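PDB 1WCW: uroporphyrinogen III synthase from Thermus thermophilus, which probably catalyses the cyclisation of hydroxymethylbilane, with inversion of ring D, to uroporphyrinogen III, the precursor of haem and related tetrapyrroles. Local coordinates for residues Val60-Ala65 and Leu126-Arg131; Val69-Leu74 and Ala135-Gly140; Arg94-Arg97 and Ala101-Ala104; Ala104-Glu107 and Pro111-Ala114. All coordinates share one frame; numbering follows the deposited sequence.

All four contacts lie in one lobe of the protein, around the mixed sheet in which strands 132-137, 62-65, 93-96 and 114-115 run parallel in that order. The centres of contacts 1 and 2 are about 15 Å apart, those of contacts 3 and 4 only about 5 Å, since both use helix 99-107 and share Ala104. Along the chain, contacts 3 and 4 are nested inside the loops closed by contacts 1 and 2, which interleave. The sheet is covered on one face by the loop 126-131 of contact 1 and on the other by helices 68-80 and 99-107 of contacts 2 and 3, with contact 4 at the end of the latter helix.

Contact 1. Residues Val60-Ala65 and Leu126-Arg131; sequences VDLFLA and LLPQGR
Residues Asp61-Leu64 and Leu127-Arg131 run roughly antiparallel, 152° apart, but no hydrogen bond joins them; the loop passes over the side chains of the strand. The backbones are nearest at one end, where the CA atoms of Asp61 and Arg131 are 7.6 Å apart. Two aliphatic pairs carry the contact. Leu62 has CG anti to its backbone N (chi1 -174°), which carries its branch out from the strand toward the loop until CD1 meets CD of the Pro128 ring at 3.8 Å, the leucine lying at a slant to the ring. Two residues on, Leu64 extends toward the loop in much the same way, and its CD1 touches CD2 of Leu127 at 3.9 Å, the two side chains crossing at about a right angle. Leu127 and Leu64 also reach helix 144-152, through Leu150 and Leu146 respectively, so this end is buried. The outer end is polar and looser. Asp61 OD2 lies 3.4 Å from Arg131 O, yet both are acceptors and no bond forms; OD2 is instead held by the backbone N of Val133. Only the main chain of Arg131 comes close, its guanidinium leading away. The loop's own carbonyls are served from elsewhere, Leu127 O by Arg153 NE and Pro128 O by Tyr155 OH. Phe63, between the two leucines, points to the opposite face of the sheet, where it meets Leu105 of helix 99-107. This is the layered packing of an open alpha/beta sheet, in which the chain, having made helix 120-123, crosses one face of the sheet before entering it again as strand 132-137.

Contact 2. Residues Val69-Leu74 and Ala135-Gly140; sequences VGVRDL and ALQLYG
Gln137 lays the amide end of its side chain against the backbone of Gly70, with CD 3.6 Å from Gly70 CA. The pair joins helix 68-80 to strand 132-137 in a layered alpha/beta fold, near the C-terminal end of that strand and the first turns of the helix. The side chain leaves the strand extended toward the helix (chi1 174°) and then bends at chi2 (-97°), which turns the amide across the glycine, while CG itself stays 4.1 Å from Gly70 CA. Because Gly70 has no side chain, the helix can come close: its CA is 6.6 Å from the CA of Gln137. An alanine in place of Gln137 would take away this arm and would probably leave a gap beside Gly70 CA, between helix and strand. Leu138, the next residue, points away from the helix and touches Leu143. The helix also rests on strand 62-65, where Val71 packs on Ala65 and Leu74 on Phe63. Two threonines of the preceding loop tie in the backbone, Thr66 OG1 bonding to Gln137 O and Thr67 OG1 to Gly70 N. Gly70 O in turn receives Leu74 N at 2.9 Å.

Contact 3. Residues Arg94-Arg97 and Ala101-Ala104; sequences RLAR and AARA
Ala96 points its methyl toward helix 99-107, where CB sits over the face of the Ala101-Ala102 peptide, at its nitrogen end, 3.6 Å from Ala102 N. The methyls of the two helix residues meet it from different directions: Ala101 turns its CB toward the strand, Ala102 brings its own in from the flank, and each CB lies 3.9 Å from Ala96 CB. With nothing longer than a methyl on any of the three, the backbones come very near, the CA atoms of Ala96 and Ala102 being 5.2 Å apart. No hydrogen bond crosses here; the contact is purely a fit of small groups. It closes the first half of a beta-alpha-beta crossover, in which strand 93-96 leads through a short connection into the helix and on to strand 114-115. Arg97 leaves this packing: the fully extended start of its chain (chi1 -177°) carries the guanidinium off to the side, where NH1 bonds to Tyr139 OH. The same NH1 bonds to O3 of a glycerol, probably from the crystallisation liquor. The backbone N of Arg97, just past the strand, still bonds to Ala65 O of strand 62-65.

Contact 4. Residues Ala104-Glu107 and Pro111-Ala114; sequences ALKE and PPHA
Pro111 O receives NH1 of Arg94, a bond that ties to strand 93-96 the same loop that folds back on the end of helix 99-107. Within that fold the backbones pack directly together, the CA atoms of Lys106 and Pro111 being 4.1 Å apart. Leu105 O lies 3.7 Å from Pro111 N, which as a proline nitrogen has no hydrogen to offer. The side chains do the rest. Lys106 bends at chi2 (-92°), and its methylene chain passes across both prolines at about a right angle, CG resting 3.9 Å from Pro112 CD. Its fit against Pro111 is tight in the model, doubtfully so at the closest carbons. Leu105 lies at a slant to the Pro112 ring, with CB 4.0 Å from Pro112 CD and CD1 4.1 Å from Pro112 CB. Both side chains thus converge on Pro112 CD, and the leucine also reaches CB. Beyond the prolines, His113 N bonds to Arg94 O, and the chain enters the sheet as strand 114-115, completing the crossover from strand 93-96. Leu105 reaches further, against Val71 of helix 68-80 and Phe63 and Ala65 of strand 62-65, while Pro112 also packs on Ala96 of strand 93-96.

Contact 1. Residues Val60-Ala65 and Leu126-Arg131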
loop_
_atom_site.group_PDB
_atom_site.type_symbol
_atom_site.label_atom_id
_atom_site.label_comp_id
_atom_site.label_asym_id
_atom_site.label_seq_id
_atom_site.Cartn_x
_atom_site.Cartn_y
_atom_site.Cartn_z
ATOM N N VAL A 60 -10.551 18.317 -15.093
ATOM C CA VAL A 60 -10.572 18.451 -13.623
ATOM C C VAL A 60 -9.518 19.484 -13.213
ATOM O O VAL A 60 -8.565 19.755 -13.954
ATOM C CB VAL A 60 -10.267 17.098 -12.890
ATOM C CG1 VAL A 60 -11.333 16.069 -13.253
ATOM C CG2 VAL A 60 -8.892 16.570 -13.245
ATOM N N ASP A 61 -9.693 19.980 -12.005
ATOM C CA ASP A 61 -8.746 20.990 -11.542
ATOM C C ASP A 61 -7.562 20.402 -10.852
ATOM O O ASP A 61 -6.468 20.952 -10.913
ATOM C CB ASP A 61 -9.530 21.925 -10.635
ATOM C CG ASP A 61 -10.619 22.584 -11.399
ATOM O OD1 ASP A 61 -10.275 23.452 -12.221
ATOM O OD2 ASP A 61 -11.796 22.144 -11.271
ATOM N N LEU A 62 -7.775 19.253 -10.228
ATOM C CA LEU A 62 -6.721 18.597 -9.487
ATOM C C LEU A 62 -6.850 17.097 -9.710
ATOM O O LEU A 62 -7.955 16.549 -9.799
ATOM C CB LEU A 62 -6.860 18.935 -7.998
ATOM C CG LEU A 62 -5.790 18.469 -7.026
ATOM C CD1 LEU A 62 -5.731 19.484 -5.859
ATOM C CD2 LEU A 62 -6.072 17.119 -6.564
ATOM N N PHE A 63 -5.704 16.451 -9.809
ATOM C CA PHE A 63 -5.629 15.002 -9.922
ATOM C C PHE A 63 -4.670 14.507 -8.858
ATOM O O PHE A 63 -3.525 14.903 -8.782
ATOM C CB PHE A 63 -5.114 14.586 -11.323
ATOM C CG PHE A 63 -4.977 13.073 -11.483
ATOM C CD1 PHE A 63 -6.111 12.252 -11.574
ATOM C CD2 PHE A 63 -3.735 12.473 -11.472
ATOM C CE1 PHE A 63 -5.967 10.821 -11.633
ATOM C CE2 PHE A 63 -3.599 11.086 -11.543
ATOM C CZ PHE A 63 -4.684 10.274 -11.611
ATOM N N LEU A 64 -5.138 13.599 -8.022
ATOM C CA LEU A 64 -4.360 13.033 -6.952
ATOM C C LEU A 64 -4.153 11.518 -7.178
ATOM O O LEU A 64 -5.153 10.716 -7.126
ATOM C CB LEU A 64 -5.032 13.313 -5.611
ATOM C CG LEU A 64 -4.165 13.198 -4.331
ATOM C CD1 LEU A 64 -4.974 13.833 -3.213
ATOM C CD2 LEU A 64 -3.777 11.768 -3.978
ATOM N N ALA A 65 -2.920 11.142 -7.451
ATOM C CA ALA A 65 -2.557 9.745 -7.652
ATOM C C ALA A 65 -2.015 9.157 -6.361
ATOM O O ALA A 65 -1.110 9.755 -5.776
ATOM C CB ALA A 65 -1.442 9.651 -8.729
ATOM N N LEU A 126 0.219 20.158 0.618
ATOM C CA LEU A 126 0.293 20.183 -0.829
ATOM C C LEU A 126 -1.099 20.257 -1.422
ATOM O O LEU A 126 -1.176 20.275 -2.675
ATOM C CB LEU A 126 1.011 18.897 -1.314
ATOM C CG LEU A 126 2.329 18.574 -0.637
ATOM C CD1 LEU A 126 2.915 17.279 -1.313
ATOM C CD2 LEU A 126 3.375 19.701 -0.807
ATOM N N LEU A 127 -2.181 20.218 -0.611
ATOM C CA LEU A 127 -3.528 20.253 -1.161
ATOM C C LEU A 127 -3.919 21.694 -1.174
ATOM O O LEU A 127 -4.175 22.292 -0.103
ATOM C CB LEU A 127 -4.566 19.488 -0.312
ATOM C CG LEU A 127 -4.450 17.983 -0.157
ATOM C CD1 LEU A 127 -5.564 17.491 0.776
ATOM C CD2 LEU A 127 -4.496 17.326 -1.491
ATOM N N PRO A 128 -4.066 22.248 -2.359
ATOM C CA PRO A 128 -4.415 23.682 -2.423
ATOM C C PRO A 128 -5.868 24.024 -2.247
ATOM O O PRO A 128 -6.766 23.268 -2.685
ATOM C CB PRO A 128 -3.934 24.106 -3.818
ATOM C CG PRO A 128 -3.007 22.938 -4.301
ATOM C CD PRO A 128 -3.648 21.716 -3.666
ATOM N N GLN A 129 -6.134 25.139 -1.574
ATOM C CA GLN A 129 -7.464 25.640 -1.440
ATOM C C GLN A 129 -7.842 25.967 -2.880
ATOM O O GLN A 129 -7.134 26.725 -3.601
ATOM C CB GLN A 129 -7.428 26.860 -0.565
ATOM C CG GLN A 129 -8.837 27.236 -0.235
ATOM C CD GLN A 129 -9.521 26.318 0.840
ATOM O OE1 GLN A 129 -10.758 26.109 0.714
ATOM N NE2 GLN A 129 -8.811 25.853 1.865
ATOM N N GLY A 130 -8.983 25.460 -3.328
ATOM C CA GLY A 130 -9.363 25.653 -4.712
ATOM C C GLY A 130 -10.862 25.635 -4.959
ATOM O O GLY A 130 -11.659 25.821 -4.025
ATOM N N ARG A 131 -11.234 25.490 -6.223
ATOM C CA ARG A 131 -12.584 25.491 -6.710
ATOM C C ARG A 131 -12.624 24.355 -7.764
ATOM O O ARG A 131 -11.634 24.074 -8.441
ATOM C CB ARG A 131 -12.860 26.849 -7.448
ATOM C CG ARG A 131 -12.383 28.162 -6.745
ATOM C CD ARG A 131 -11.613 29.223 -7.639
ATOM N NE ARG A 131 -12.384 29.777 -8.758
ATOM C CZ ARG A 131 -11.844 30.284 -9.868
ATOM N NH1 ARG A 131 -12.617 30.761 -10.837
ATOM N NH2 ARG A 131 -10.527 30.332 -10.021
#

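Contact 2. Residues Val69-Leu74 and Ala135-Gly140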
loop_
_atom_site.group_PDB
_atom_site.type_symbol
_atom_site.label_atom_id
_atom_site.label_comp_id
_atom_site.label_asym_id
_atom_site.label_seq_id
_atom_site.Cartn_x
_atom_site.Cartn_y
_atom_site.Cartn_z
ATOM N N VAL A 69 0.551 1.690 -9.933
ATOM C CA VAL A 69 -0.342 0.747 -10.596
ATOM C C VAL A 69 -1.636 1.459 -10.993
ATOM O O VAL A 69 -2.150 1.277 -12.101
ATOM C CB VAL A 69 -0.686 -0.464 -9.683
ATOM C CG1 VAL A 69 -1.742 -1.353 -10.338
ATOM C CG2 VAL A 69 0.589 -1.258 -9.454
ATOM N N GLY A 70 -2.166 2.273 -10.100
ATOM C CA GLY A 70 -3.404 2.971 -10.388
ATOM C C GLY A 70 -3.297 3.972 -11.514
ATOM O O GLY A 70 -4.238 4.079 -12.338
ATOM N N VAL A 71 -2.211 4.703 -11.574
ATOM C CA VAL A 71 -1.995 5.641 -12.658
ATOM C C VAL A 71 -1.974 4.847 -13.986
ATOM O O VAL A 71 -2.656 5.213 -14.971
ATOM C CB VAL A 71 -0.675 6.379 -12.443
ATOM C CG1 VAL A 71 -0.273 7.132 -13.743
ATOM C CG2 VAL A 71 -0.794 7.336 -11.248
ATOM N N ARG A 72 -1.208 3.761 -14.050
ATOM C CA ARG A 72 -1.098 3.004 -15.282
ATOM C C ARG A 72 -2.438 2.417 -15.668
ATOM O O ARG A 72 -2.843 2.513 -16.861
ATOM C CB ARG A 72 -0.056 1.917 -15.133
ATOM C CG ARG A 72 1.321 2.509 -14.955
ATOM C CD ARG A 72 2.488 1.443 -14.988
ATOM N NE ARG A 72 3.710 2.133 -14.583
ATOM C CZ ARG A 72 4.160 2.193 -13.328
ATOM N NH1 ARG A 72 5.278 2.882 -13.047
ATOM N NH2 ARG A 72 3.551 1.502 -12.389
ATOM N N ASP A 73 -3.156 1.840 -14.697
ATOM C CA ASP A 73 -4.456 1.262 -15.009
ATOM C C ASP A 73 -5.439 2.318 -15.527
ATOM O O ASP A 73 -6.241 2.021 -16.456
ATOM C CB ASP A 73 -5.090 0.561 -13.802
ATOM C CG ASP A 73 -4.431 -0.738 -13.439
ATOM O OD1 ASP A 73 -4.847 -1.235 -12.373
ATOM O OD2 ASP A 73 -3.550 -1.263 -14.185
ATOM N N LEU A 74 -5.469 3.512 -14.943
ATOM C CA LEU A 74 -6.361 4.515 -15.411
ATOM C C LEU A 74 -6.049 4.959 -16.828
ATOM O O LEU A 74 -6.986 5.167 -17.623
ATOM C CB LEU A 74 -6.304 5.709 -14.421
ATOM C CG LEU A 74 -7.212 6.865 -14.716
ATOM C CD1 LEU A 74 -8.652 6.454 -14.731
ATOM C CD2 LEU A 74 -7.010 7.956 -13.614
ATOM N N ALA A 135 -10.001 14.851 -8.879
ATOM C CA ALA A 135 -10.070 13.432 -9.210
ATOM C C ALA A 135 -9.102 12.718 -8.289
ATOM O O ALA A 135 -7.934 13.142 -8.151
ATOM C CB ALA A 135 -9.640 13.229 -10.637
ATOM N N LEU A 136 -9.562 11.687 -7.611
ATOM C CA LEU A 136 -8.755 10.960 -6.649
ATOM C C LEU A 136 -8.675 9.508 -7.094
ATOM O O LEU A 136 -9.720 8.812 -7.160
ATOM C CB LEU A 136 -9.418 11.098 -5.259
ATOM C CG LEU A 136 -8.825 10.224 -4.180
ATOM C CD1 LEU A 136 -7.392 10.542 -3.894
ATOM C CD2 LEU A 136 -9.614 10.453 -2.950
ATOM N N GLN A 137 -7.495 9.015 -7.365
ATOM C CA GLN A 137 -7.336 7.617 -7.740
ATOM C C GLN A 137 -7.157 6.791 -6.470
ATOM O O GLN A 137 -6.262 7.064 -5.653
ATOM C CB GLN A 137 -6.100 7.492 -8.611
ATOM C CG GLN A 137 -5.716 6.039 -8.979
ATOM C CD GLN A 137 -4.631 5.482 -8.053
ATOM O OE1 GLN A 137 -4.778 4.375 -7.483
ATOM N NE2 GLN A 137 -3.588 6.188 -7.926
ATOM N N LEU A 138 -8.017 5.783 -6.292
ATOM C CA LEU A 138 -8.077 4.877 -5.134
ATOM C C LEU A 138 -7.697 3.464 -5.554
ATOM O O LEU A 138 -7.483 3.143 -6.738
ATOM C CB LEU A 138 -9.512 4.892 -4.684
ATOM C CG LEU A 138 -10.039 6.261 -4.271
ATOM C CD1 LEU A 138 -11.577 6.216 -4.106
ATOM C CD2 LEU A 138 -9.336 6.695 -2.961
ATOM N N TYR A 139 -7.566 2.623 -4.537
ATOM C CA TYR A 139 -7.155 1.243 -4.719
ATOM C C TYR A 139 -7.961 0.279 -3.838
ATOM O O TYR A 139 -7.487 -0.799 -3.522
ATOM C CB TYR A 139 -5.686 1.084 -4.477
ATOM C CG TYR A 139 -5.224 1.698 -3.203
ATOM C CD1 TYR A 139 -5.259 0.997 -1.981
ATOM C CD2 TYR A 139 -4.710 3.018 -3.188
ATOM C CE1 TYR A 139 -4.779 1.581 -0.755
ATOM C CE2 TYR A 139 -4.252 3.599 -2.031
ATOM C CZ TYR A 139 -4.284 2.870 -0.806
ATOM O OH TYR A 139 -3.795 3.387 0.334
ATOM N N GLY A 140 -9.165 0.666 -3.487
ATOM C CA GLY A 140 -10.082 -0.228 -2.753
ATOM C C GLY A 140 -10.256 -0.001 -1.274
ATOM O O GLY A 140 -11.179 -0.525 -0.698
#

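Contact 3. Residues Arg94-Arg97 and Ala101-Ala104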
loop_
_atom_site.group_PDB
_atom_site.type_symbol
_atom_site.label_atom_id
_atom_site.label_comp_id
_atom_site.label_asym_id
_atom_site.label_seq_id
_atom_site.Cartn_x
_atom_site.Cartn_y
_atom_site.Cartn_z
ATOM N N ARG A 94 -1.303 18.306 -10.535
ATOM C CA ARG A 94 -1.117 16.884 -10.275
ATOM C C ARG A 94 -0.347 16.629 -9.030
ATOM O O ARG A 94 0.783 17.141 -8.869
ATOM C CB ARG A 94 -0.414 16.268 -11.466
ATOM C CG ARG A 94 -1.187 16.363 -12.784
ATOM C CD ARG A 94 -0.414 15.709 -13.954
ATOM N NE ARG A 94 0.869 16.318 -14.236
ATOM C CZ ARG A 94 1.020 17.446 -14.933
ATOM N NH1 ARG A 94 2.278 17.893 -15.116
ATOM N NH2 ARG A 94 -0.037 18.107 -15.421
ATOM N N LEU A 95 -0.904 15.825 -8.135
ATOM C CA LEU A 95 -0.242 15.409 -6.916
ATOM C C LEU A 95 -0.003 13.931 -6.855
ATOM O O LEU A 95 -0.876 13.140 -7.308
ATOM C CB LEU A 95 -1.078 15.745 -5.715
ATOM C CG LEU A 95 -1.252 17.216 -5.422
ATOM C CD1 LEU A 95 -2.238 17.406 -4.313
ATOM C CD2 LEU A 95 0.123 17.883 -5.052
ATOM N N ALA A 96 1.133 13.499 -6.351
ATOM C CA ALA A 96 1.362 12.044 -6.155
ATOM C C ALA A 96 1.585 11.845 -4.681
ATOM O O ALA A 96 2.311 12.585 -4.024
ATOM C CB ALA A 96 2.535 11.633 -6.941
ATOM N N ARG A 97 0.936 10.837 -4.113
ATOM C CA ARG A 97 1.091 10.575 -2.690
ATOM C C ARG A 97 2.533 10.195 -2.354
ATOM O O ARG A 97 3.010 10.583 -1.284
ATOM C CB ARG A 97 0.146 9.442 -2.261
ATOM C CG ARG A 97 0.193 9.162 -0.762
ATOM C CD ARG A 97 -0.763 8.012 -0.377
ATOM N NE ARG A 97 -0.461 6.760 -1.036
ATOM C CZ ARG A 97 -1.109 5.609 -0.809
ATOM N NH1 ARG A 97 -2.067 5.559 0.084
ATOM N NH2 ARG A 97 -0.788 4.570 -1.553
ATOM N N ALA A 101 3.735 6.539 -7.306
ATOM C CA ALA A 101 2.760 7.239 -8.151
ATOM C C ALA A 101 3.467 8.306 -8.949
ATOM O O ALA A 101 3.135 8.558 -10.096
ATOM C CB ALA A 101 1.663 7.899 -7.323
ATOM N N ALA A 102 4.460 8.954 -8.318
ATOM C CA ALA A 102 5.188 9.988 -9.015
ATOM C C ALA A 102 5.924 9.430 -10.239
ATOM O O ALA A 102 5.915 10.050 -11.285
ATOM C CB ALA A 102 6.153 10.700 -8.099
ATOM N N ARG A 103 6.527 8.257 -10.101
ATOM C CA ARG A 103 7.269 7.720 -11.218
ATOM C C ARG A 103 6.329 7.354 -12.365
ATOM O O ARG A 103 6.652 7.588 -13.546
ATOM C CB ARG A 103 8.000 6.493 -10.742
ATOM C CG ARG A 103 9.095 6.727 -9.726
ATOM C CD ARG A 103 9.489 5.404 -9.016
ATOM N NE ARG A 103 10.321 5.704 -7.849
ATOM C CZ ARG A 103 10.618 4.865 -6.863
ATOM N NH1 ARG A 103 10.149 3.616 -6.875
ATOM N NH2 ARG A 103 11.397 5.292 -5.865
ATOM N N ALA A 104 5.155 6.770 -12.048
ATOM C CA ALA A 104 4.225 6.424 -13.109
ATOM C C ALA A 104 3.765 7.675 -13.834
ATOM O O ALA A 104 3.629 7.667 -15.029
ATOM C CB ALA A 104 3.057 5.660 -12.563
#

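Contact 4. Residues Ala104-Glu107 and Pro111-Ala114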
loop_
_atom_site.group_PDB
_atom_site.type_symbol
_atom_site.label_atom_id
_atom_site.label_comp_id
_atom_site.label_asym_id
_atom_site.label_seq_id
_atom_site.Cartn_x
_atom_site.Cartn_y
_atom_site.Cartn_z
ATOM N N ALA A 104 5.155 6.770 -12.048
ATOM C CA ALA A 104 4.225 6.424 -13.109
ATOM C C ALA A 104 3.765 7.675 -13.834
ATOM O O ALA A 104 3.629 7.667 -15.029
ATOM C CB ALA A 104 3.057 5.660 -12.563
ATOM N N LEU A 105 3.489 8.767 -13.126
ATOM C CA LEU A 105 3.104 10.002 -13.804
ATOM C C LEU A 105 4.254 10.538 -14.689
ATOM O O LEU A 105 3.997 10.927 -15.827
ATOM C CB LEU A 105 2.700 11.050 -12.741
ATOM C CG LEU A 105 1.278 10.819 -12.134
ATOM C CD1 LEU A 105 1.100 11.761 -10.919
ATOM C CD2 LEU A 105 0.182 11.116 -13.176
ATOM N N LYS A 106 5.478 10.516 -14.164
ATOM C CA LYS A 106 6.635 10.997 -14.947
ATOM C C LYS A 106 6.793 10.158 -16.218
ATOM O O LYS A 106 7.010 10.699 -17.294
ATOM C CB LYS A 106 7.887 10.897 -14.097
ATOM C CG LYS A 106 7.961 11.932 -13.034
ATOM C CD LYS A 106 8.702 13.150 -13.510
ATOM C CE LYS A 106 8.921 14.129 -12.351
ATOM N NZ LYS A 106 9.848 15.291 -12.681
ATOM N N GLU A 107 6.667 8.839 -16.107
ATOM C CA GLU A 107 6.790 7.947 -17.271
ATOM C C GLU A 107 5.693 8.208 -18.303
ATOM O O GLU A 107 5.865 7.946 -19.482
ATOM C CB GLU A 107 6.809 6.500 -16.821
ATOM C CG GLU A 107 8.134 6.112 -16.121
ATOM C CD GLU A 107 8.122 4.701 -15.472
ATOM O OE1 GLU A 107 9.195 4.276 -14.945
ATOM O OE2 GLU A 107 7.059 4.014 -15.477
ATOM N N PRO A 111 4.480 14.582 -15.256
ATOM C CA PRO A 111 5.108 14.639 -13.933
ATOM C C PRO A 111 4.289 15.407 -12.903
ATOM O O PRO A 111 3.664 16.423 -13.206
ATOM C CB PRO A 111 6.502 15.274 -14.207
ATOM C CG PRO A 111 6.234 16.146 -15.445
ATOM C CD PRO A 111 5.253 15.343 -16.280
ATOM N N PRO A 112 4.312 14.941 -11.673
ATOM C CA PRO A 112 3.545 15.638 -10.644
ATOM C C PRO A 112 4.112 16.990 -10.293
ATOM O O PRO A 112 5.315 17.211 -10.358
ATOM C CB PRO A 112 3.606 14.676 -9.441
ATOM C CG PRO A 112 4.938 13.976 -9.632
ATOM C CD PRO A 112 5.086 13.781 -11.133
ATOM N N HIS A 113 3.234 17.887 -9.870
ATOM C CA HIS A 113 3.667 19.192 -9.371
ATOM C C HIS A 113 4.152 19.093 -7.966
ATOM O O HIS A 113 4.956 19.953 -7.560
ATOM C CB HIS A 113 2.525 20.198 -9.488
ATOM C CG HIS A 113 2.042 20.372 -10.887
ATOM N ND1 HIS A 113 2.671 21.083 -11.908
ATOM C CD2 HIS A 113 0.903 19.874 -11.427
ATOM C CE1 HIS A 113 1.914 21.034 -13.005
ATOM N NE2 HIS A 113 0.839 20.289 -12.724
ATOM N N ALA A 114 3.682 18.156 -7.150
ATOM C CA ALA A 114 4.182 17.967 -5.813
ATOM C C ALA A 114 3.959 16.494 -5.473
ATOM O O ALA A 114 3.102 15.815 -6.039
ATOM C CB ALA A 114 3.497 18.866 -4.844
#